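Local coordinates for FMN reductase (NADPH) (Bacillus subtilis, PDB 3N2S), which reduces FMN, nitroaromatic compounds, quinones and azo dyes with NADPH as the electron donor, working as an FMN-containing homodimer, at residues K56-V70 with I135-L149. Residues are numbered along the deposited sequence; the frame is centred on the assembly and turned at random.
Sequences KKRELSVLAGNQPYV and IGGIRNELDKVTEVL. With FMN (flavin mononucleotide), chain E.
Val148 lodges as a knob among Lys56, Glu59, Leu60 and Leu63, which places helices 56-63 and 142-149 in direct antiparallel packing; their axes lie 10.3 Å apart at 173°. The two methyls of the knob divide the work: CG1 rests on Lys56 CB (3.8 Å), while CG2 meets the Glu59 carboxylate. One turn earlier, Val145 CG2 slides alongside Leu63 CD1, and the other leucine methyl, CD2, covers the aliphatic base of Lys144. Near the flavin, Ile135 takes over the apolar packing, its CG2 against Ala64 CB and its CD1 at the edge of the Tyr69 ring (3.6 Å to CE1).

Among polar contacts, Lys56 NZ donates to Val148 O at 2.8 Å, in the carbonyl plane; the chain runs extended until a bend at chi4 (-62°) turns the ammonium onto that oxygen. Ala64 CA approaches Gly137 O at 3.4 Å, a nearly linear CA-H...O contact. A water links Ala64 O to Asn140 ND2, whereas Asn140 OD1 bonds Arg234.

Around FMN, Gln67 OE1 accepts from N3 (2.7 Å) and NE2 donates to O4. The same NE2 also donates to Ala64 O (2.8 Å, 176° at the hydrogen), fixing the amide's rotation. A leucine at Gln67 would probably leave flavin N3 without this acceptor and Ala64 O without its side-chain donor. Tyr69 OH bonds O2, and the backbone nitrogens of Gly136 and Gly137 reach N5 and O4. This edge-on grip on the isoalloxazine belongs to the FMN site of the nitroreductase fold.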
loop_
_atom_site.group_PDB
_atom_site.type_symbol
_atom_site.label_atom_id
_atom_site.label_comp_id
_atom_site.label_asym_id
_atom_site.label_seq_id
_atom_site.Cartn_x
_atom_site.Cartn_y
_atom_site.Cartn_z
ATOM N N LYS A 56 5.078 -20.218 -16.302
ATOM C CA LYS A 56 4.950 -19.569 -14.980
ATOM C C LYS A 56 3.654 -18.765 -14.856
ATOM O O LYS A 56 3.017 -18.815 -13.809
ATOM C CB LYS A 56 6.167 -18.679 -14.681
ATOM C CG LYS A 56 7.465 -19.486 -14.561
ATOM C CD LYS A 56 8.661 -18.602 -14.168
ATOM C CE LYS A 56 9.939 -19.417 -14.081
ATOM N NZ LYS A 56 9.856 -20.458 -13.043
ATOM N N LYS A 57 3.245 -18.046 -15.914
ATOM C CA LYS A 57 1.985 -17.269 -15.906
ATOM C C LYS A 57 0.814 -18.223 -15.689
ATOM O O LYS A 57 -0.098 -17.912 -14.921
ATOM C CB LYS A 57 1.797 -16.511 -17.234
ATOM C CG LYS A 57 2.676 -15.263 -17.384
ATOM C CD LYS A 57 2.486 -14.556 -18.734
ATOM C CE LYS A 57 1.331 -13.577 -18.682
ATOM N NZ LYS A 57 1.409 -12.482 -19.700
ATOM N N ARG A 58 0.865 -19.407 -16.350
ATOM C CA ARG A 58 -0.155 -20.455 -16.236
ATOM C C ARG A 58 -0.221 -20.988 -14.820
ATOM O O ARG A 58 -1.307 -21.052 -14.249
ATOM C CB ARG A 58 0.096 -21.608 -17.239
ATOM C CG ARG A 58 -1.103 -22.563 -17.316
ATOM C CD ARG A 58 -0.702 -23.978 -17.699
ATOM N NE ARG A 58 0.337 -24.549 -16.828
ATOM C CZ ARG A 58 0.102 -25.170 -15.676
ATOM N NH1 ARG A 58 1.107 -25.654 -14.962
ATOM N NH2 ARG A 58 -1.138 -25.301 -15.225
ATOM N N GLU A 59 0.930 -21.370 -14.242
ATOM C CA GLU A 59 0.969 -21.899 -12.876
ATOM C C GLU A 59 0.378 -20.899 -11.898
ATOM O O GLU A 59 -0.421 -21.277 -11.047
ATOM C CB GLU A 59 2.410 -22.229 -12.437
ATOM C CG GLU A 59 3.057 -23.406 -13.136
ATOM C CD GLU A 59 4.521 -23.521 -12.768
ATOM O OE1 GLU A 59 5.342 -22.728 -13.292
ATOM O OE2 GLU A 59 4.831 -24.362 -11.897
ATOM N N LEU A 60 0.781 -19.625 -11.999
ATOM C CA LEU A 60 0.286 -18.570 -11.109
ATOM C C LEU A 60 -1.214 -18.382 -11.262
ATOM O O LEU A 60 -1.905 -18.208 -10.260
ATOM C CB LEU A 60 1.040 -17.243 -11.359
ATOM C CG LEU A 60 2.556 -17.256 -11.021
ATOM C CD1 LEU A 60 3.240 -16.016 -11.532
ATOM C CD2 LEU A 60 2.819 -17.494 -9.512
ATOM N N SER A 61 -1.732 -18.462 -12.499
ATOM C CA SER A 61 -3.170 -18.358 -12.746
ATOM C C SER A 61 -3.903 -19.467 -11.962
ATOM O O SER A 61 -4.890 -19.187 -11.286
ATOM C CB SER A 61 -3.463 -18.504 -14.244
ATOM O OG SER A 61 -4.858 -18.650 -14.439
ATOM N N VAL A 62 -3.398 -20.718 -12.053
ATOM C CA VAL A 62 -3.985 -21.881 -11.364
ATOM C C VAL A 62 -3.937 -21.678 -9.857
ATOM O O VAL A 62 -4.975 -21.801 -9.184
ATOM C CB VAL A 62 -3.326 -23.223 -11.787
ATOM C CG1 VAL A 62 -3.839 -24.384 -10.932
ATOM C CG2 VAL A 62 -3.585 -23.494 -13.258
ATOM N N LEU A 63 -2.743 -21.335 -9.328
ATOM C CA LEU A 63 -2.553 -21.093 -7.890
ATOM C C LEU A 63 -3.462 -19.976 -7.402
ATOM O O LEU A 63 -3.972 -20.064 -6.292
ATOM C CB LEU A 63 -1.066 -20.808 -7.555
ATOM C CG LEU A 63 -0.072 -21.945 -7.870
ATOM C CD1 LEU A 63 1.387 -21.454 -7.819
ATOM C CD2 LEU A 63 -0.309 -23.158 -6.980
ATOM N N ALA A 64 -3.726 -18.963 -8.251
ATOM C CA ALA A 64 -4.590 -17.818 -7.916
ATOM C C ALA A 64 -6.105 -18.155 -7.907
ATOM O O ALA A 64 -6.947 -17.312 -7.565
ATOM C CB ALA A 64 -4.297 -16.650 -8.856
ATOM N N GLY A 65 -6.432 -19.392 -8.261
ATOM C CA GLY A 65 -7.798 -19.892 -8.310
ATOM C C GLY A 65 -8.393 -19.878 -9.710
ATOM O O GLY A 65 -9.598 -19.666 -9.860
ATOM N N ASN A 66 -7.564 -20.112 -10.743
ATOM C CA ASN A 66 -7.949 -20.114 -12.165
ATOM C C ASN A 66 -8.474 -18.763 -12.630
ATOM O O ASN A 66 -9.671 -18.573 -12.875
ATOM C CB ASN A 66 -8.901 -21.277 -12.522
ATOM C CG ASN A 66 -8.268 -22.612 -12.271
ATOM O OD1 ASN A 66 -7.262 -22.962 -12.866
ATOM N ND2 ASN A 66 -8.806 -23.346 -11.342
ATOM N N GLN A 67 -7.562 -17.797 -12.700
ATOM C CA GLN A 67 -7.901 -16.452 -13.108
ATOM C C GLN A 67 -7.234 -16.257 -14.467
ATOM O O GLN A 67 -6.022 -16.105 -14.525
ATOM C CB GLN A 67 -7.443 -15.440 -12.045
ATOM C CG GLN A 67 -8.073 -15.724 -10.676
ATOM C CD GLN A 67 -8.007 -14.542 -9.754
ATOM O OE1 GLN A 67 -8.325 -13.430 -10.151
ATOM N NE2 GLN A 67 -7.626 -14.763 -8.499
ATOM N N PRO A 68 -8.002 -16.359 -15.582
ATOM C CA PRO A 68 -7.386 -16.330 -16.930
ATOM C C PRO A 68 -6.655 -15.059 -17.339
ATOM O O PRO A 68 -5.755 -15.101 -18.183
ATOM C CB PRO A 68 -8.565 -16.636 -17.872
ATOM C CG PRO A 68 -9.782 -16.256 -17.087
ATOM C CD PRO A 68 -9.452 -16.609 -15.667
ATOM N N TYR A 69 -7.038 -13.934 -16.745
ATOM C CA TYR A 69 -6.449 -12.622 -16.967
ATOM C C TYR A 69 -5.046 -12.493 -16.323
ATOM O O TYR A 69 -4.384 -11.480 -16.502
ATOM C CB TYR A 69 -7.415 -11.504 -16.551
ATOM C CG TYR A 69 -8.252 -11.824 -15.323
ATOM C CD1 TYR A 69 -7.892 -11.342 -14.064
ATOM C CD2 TYR A 69 -9.423 -12.579 -15.426
ATOM C CE1 TYR A 69 -8.665 -11.619 -12.934
ATOM C CE2 TYR A 69 -10.194 -12.879 -14.301
ATOM C CZ TYR A 69 -9.810 -12.392 -13.056
ATOM O OH TYR A 69 -10.588 -12.659 -11.962
ATOM N N VAL A 70 -4.568 -13.561 -15.669
ATOM C CA VAL A 70 -3.209 -13.662 -15.113
ATOM C C VAL A 70 -2.330 -14.170 -16.284
ATOM O O VAL A 70 -1.188 -13.728 -16.429
ATOM C CB VAL A 70 -3.167 -14.629 -13.889
ATOM C CG1 VAL A 70 -1.734 -15.055 -13.543
ATOM C CG2 VAL A 70 -3.846 -13.994 -12.670
ATOM N N ILE A 135 -4.049 -9.052 -8.188
ATOM C CA ILE A 135 -4.296 -10.490 -8.020
ATOM C C ILE A 135 -3.755 -10.967 -6.666
ATOM O O ILE A 135 -2.610 -11.407 -6.562
ATOM C CB ILE A 135 -3.729 -11.350 -9.196
ATOM C CG1 ILE A 135 -4.158 -10.794 -10.625
ATOM C CG2 ILE A 135 -4.071 -12.879 -8.999
ATOM C CD1 ILE A 135 -5.693 -10.902 -10.984
ATOM N N GLY A 136 -4.598 -10.863 -5.657
ATOM C CA GLY A 136 -4.297 -11.328 -4.304
ATOM C C GLY A 136 -4.459 -12.834 -4.197
ATOM O O GLY A 136 -4.002 -13.432 -3.226
ATOM N N GLY A 137 -5.119 -13.434 -5.193
ATOM C CA GLY A 137 -5.359 -14.868 -5.299
ATOM C C GLY A 137 -4.107 -15.716 -5.189
ATOM O O GLY A 137 -4.180 -16.858 -4.729
ATOM N N ILE A 138 -2.934 -15.161 -5.563
ATOM C CA ILE A 138 -1.639 -15.863 -5.416
ATOM C C ILE A 138 -1.365 -16.241 -3.930
ATOM O O ILE A 138 -0.633 -17.201 -3.667
ATOM C CB ILE A 138 -0.431 -15.108 -6.051
ATOM C CG1 ILE A 138 -0.134 -13.771 -5.333
ATOM C CG2 ILE A 138 -0.604 -14.942 -7.568
ATOM C CD1 ILE A 138 1.260 -13.204 -5.602
ATOM N N ARG A 139 -2.001 -15.521 -2.966
ATOM C CA ARG A 139 -1.833 -15.839 -1.530
ATOM C C ARG A 139 -2.556 -17.126 -1.088
ATOM O O ARG A 139 -2.444 -17.511 0.077
ATOM C CB ARG A 139 -2.199 -14.649 -0.617
ATOM C CG ARG A 139 -1.259 -13.458 -0.787
ATOM C CD ARG A 139 -1.336 -12.491 0.378
ATOM N NE ARG A 139 -2.712 -12.090 0.695
ATOM C CZ ARG A 139 -3.392 -11.114 0.091
ATOM N NH1 ARG A 139 -2.845 -10.429 -0.909
ATOM N NH2 ARG A 139 -4.641 -10.847 0.452
ATOM N N ASN A 140 -3.276 -17.800 -2.014
ATOM C CA ASN A 140 -3.919 -19.088 -1.723
ATOM C C ASN A 140 -2.843 -20.146 -1.485
ATOM O O ASN A 140 -3.038 -21.037 -0.660
ATOM C CB ASN A 140 -4.821 -19.546 -2.895
ATOM C CG ASN A 140 -6.091 -18.764 -3.089
ATOM O OD1 ASN A 140 -6.667 -18.229 -2.145
ATOM N ND2 ASN A 140 -6.584 -18.732 -4.321
ATOM N N GLU A 141 -1.714 -20.063 -2.218
ATOM C CA GLU A 141 -0.651 -21.066 -2.176
ATOM C C GLU A 141 0.723 -20.415 -2.260
ATOM O O GLU A 141 1.463 -20.686 -3.194
ATOM C CB GLU A 141 -0.841 -22.062 -3.340
ATOM C CG GLU A 141 -2.198 -22.748 -3.373
ATOM C CD GLU A 141 -2.205 -24.209 -3.771
ATOM O OE1 GLU A 141 -3.079 -24.595 -4.580
ATOM O OE2 GLU A 141 -1.355 -24.972 -3.258
ATOM N N LEU A 142 1.063 -19.534 -1.304
ATOM C CA LEU A 142 2.349 -18.835 -1.352
ATOM C C LEU A 142 3.588 -19.737 -1.409
ATOM O O LEU A 142 4.549 -19.345 -2.051
ATOM C CB LEU A 142 2.489 -17.788 -0.249
ATOM C CG LEU A 142 1.861 -16.417 -0.459
ATOM C CD1 LEU A 142 2.304 -15.485 0.648
ATOM C CD2 LEU A 142 2.210 -15.805 -1.870
ATOM N N ASP A 143 3.558 -20.948 -0.791
ATOM C CA ASP A 143 4.691 -21.885 -0.820
ATOM C C ASP A 143 4.962 -22.296 -2.259
ATOM O O ASP A 143 6.108 -22.300 -2.684
ATOM C CB ASP A 143 4.444 -23.112 0.077
ATOM C CG ASP A 143 5.727 -23.807 0.550
ATOM O OD1 ASP A 143 6.483 -24.316 -0.310
ATOM O OD2 ASP A 143 5.948 -23.879 1.781
ATOM N N LYS A 144 3.903 -22.549 -3.046
ATOM C CA LYS A 144 4.060 -22.907 -4.453
ATOM C C LYS A 144 4.434 -21.697 -5.302
ATOM O O LYS A 144 5.219 -21.840 -6.232
ATOM C CB LYS A 144 2.818 -23.641 -4.985
ATOM C CG LYS A 144 2.643 -25.004 -4.315
ATOM C CD LYS A 144 1.498 -25.821 -4.894
ATOM C CE LYS A 144 1.206 -27.072 -4.086
ATOM N NZ LYS A 144 2.385 -27.974 -3.975
ATOM N N VAL A 145 3.905 -20.503 -4.978
ATOM C CA VAL A 145 4.233 -19.247 -5.676
ATOM C C VAL A 145 5.739 -18.927 -5.501
ATOM O O VAL A 145 6.419 -18.630 -6.493
ATOM C CB VAL A 145 3.303 -18.080 -5.236
ATOM C CG1 VAL A 145 3.795 -16.743 -5.771
ATOM C CG2 VAL A 145 1.858 -18.337 -5.688
ATOM N N THR A 146 6.278 -19.108 -4.255
ATOM C CA THR A 146 7.700 -18.865 -4.007
ATOM C C THR A 146 8.571 -19.847 -4.799
ATOM O O THR A 146 9.670 -19.472 -5.211
ATOM C CB THR A 146 8.040 -18.857 -2.501
ATOM O OG1 THR A 146 7.750 -20.130 -1.928
ATOM C CG2 THR A 146 7.312 -17.751 -1.734
ATOM N N GLU A 147 8.070 -21.085 -5.052
ATOM C CA GLU A 147 8.795 -22.064 -5.863
ATOM C C GLU A 147 8.777 -21.645 -7.339
ATOM O O GLU A 147 9.796 -21.777 -8.010
ATOM C CB GLU A 147 8.192 -23.474 -5.730
ATOM C CG GLU A 147 8.312 -24.102 -4.361
ATOM C CD GLU A 147 7.947 -25.569 -4.414
ATOM O OE1 GLU A 147 6.863 -25.933 -3.910
ATOM O OE2 GLU A 147 8.719 -26.349 -5.017
ATOM N N VAL A 148 7.619 -21.138 -7.850
ATOM C CA VAL A 148 7.506 -20.679 -9.247
ATOM C C VAL A 148 8.489 -19.509 -9.486
ATOM O O VAL A 148 9.221 -19.489 -10.485
ATOM C CB VAL A 148 6.035 -20.282 -9.611
ATOM C CG1 VAL A 148 5.955 -19.549 -10.950
ATOM C CG2 VAL A 148 5.108 -21.487 -9.613
ATOM N N LEU A 149 8.501 -18.549 -8.560
ATOM C CA LEU A 149 9.314 -17.333 -8.672
ATOM C C LEU A 149 10.729 -17.472 -8.115
ATOM O O LEU A 149 11.530 -16.552 -8.276
ATOM C CB LEU A 149 8.585 -16.154 -8.002
ATOM C CG LEU A 149 7.147 -15.856 -8.487
ATOM C CD1 LEU A 149 6.500 -14.799 -7.615
ATOM C CD2 LEU A 149 7.128 -15.419 -9.941
HETATM N N1 FMN E . -9.670 -9.156 -8.479
HETATM C C2 FMN E . -9.643 -10.397 -9.033
HETATM O O2 FMN E . -10.359 -10.671 -10.014
HETATM N N3 FMN E . -8.834 -11.365 -8.527
HETATM C C4 FMN E . -7.957 -11.239 -7.478
HETATM O O4 FMN E . -7.236 -12.160 -7.071
HETATM C C4A FMN E . -7.925 -9.898 -6.852
HETATM N N5 FMN E . -7.080 -9.646 -5.883
HETATM C C5A FMN E . -6.988 -8.310 -5.437
HETATM C C6 FMN E . -5.990 -8.013 -4.471
HETATM C C7 FMN E . -5.767 -6.706 -4.063
HETATM C C7M FMN E . -4.618 -6.413 -3.110
HETATM C C8 FMN E . -6.637 -5.646 -4.534
HETATM C C8M FMN E . -6.478 -4.241 -4.070
HETATM C C9 FMN E . -7.662 -5.929 -5.484
HETATM C C9A FMN E . -7.874 -7.252 -5.937
HETATM N N10 FMN E . -8.806 -7.593 -6.952
HETATM C C10 FMN E . -8.863 -8.848 -7.475
HETATM C "C1'" FMN E . -9.688 -6.542 -7.506
HETATM C "C2'" FMN E . -10.812 -6.238 -6.505
HETATM O "O2'" FMN E . -11.707 -7.267 -6.591
HETATM C "C3'" FMN E . -11.485 -4.950 -6.972
HETATM O "O3'" FMN E . -10.484 -3.892 -6.877
HETATM C "C4'" FMN E . -12.799 -4.612 -6.136
HETATM O "O4'" FMN E . -13.828 -5.518 -6.580
HETATM C "C5'" FMN E . -13.290 -3.186 -6.509
HETATM O "O5'" FMN E . -13.553 -3.189 -7.944
HETATM P P FMN E . -12.902 -2.087 -8.930
HETATM O O1P FMN E . -13.360 -0.711 -8.516
HETATM O O2P FMN E . -13.397 -2.629 -10.253
HETATM O O3P FMN E . -11.390 -2.349 -8.826
HETATM O O HOH W 1 -8.555 -16.934 -4.861
#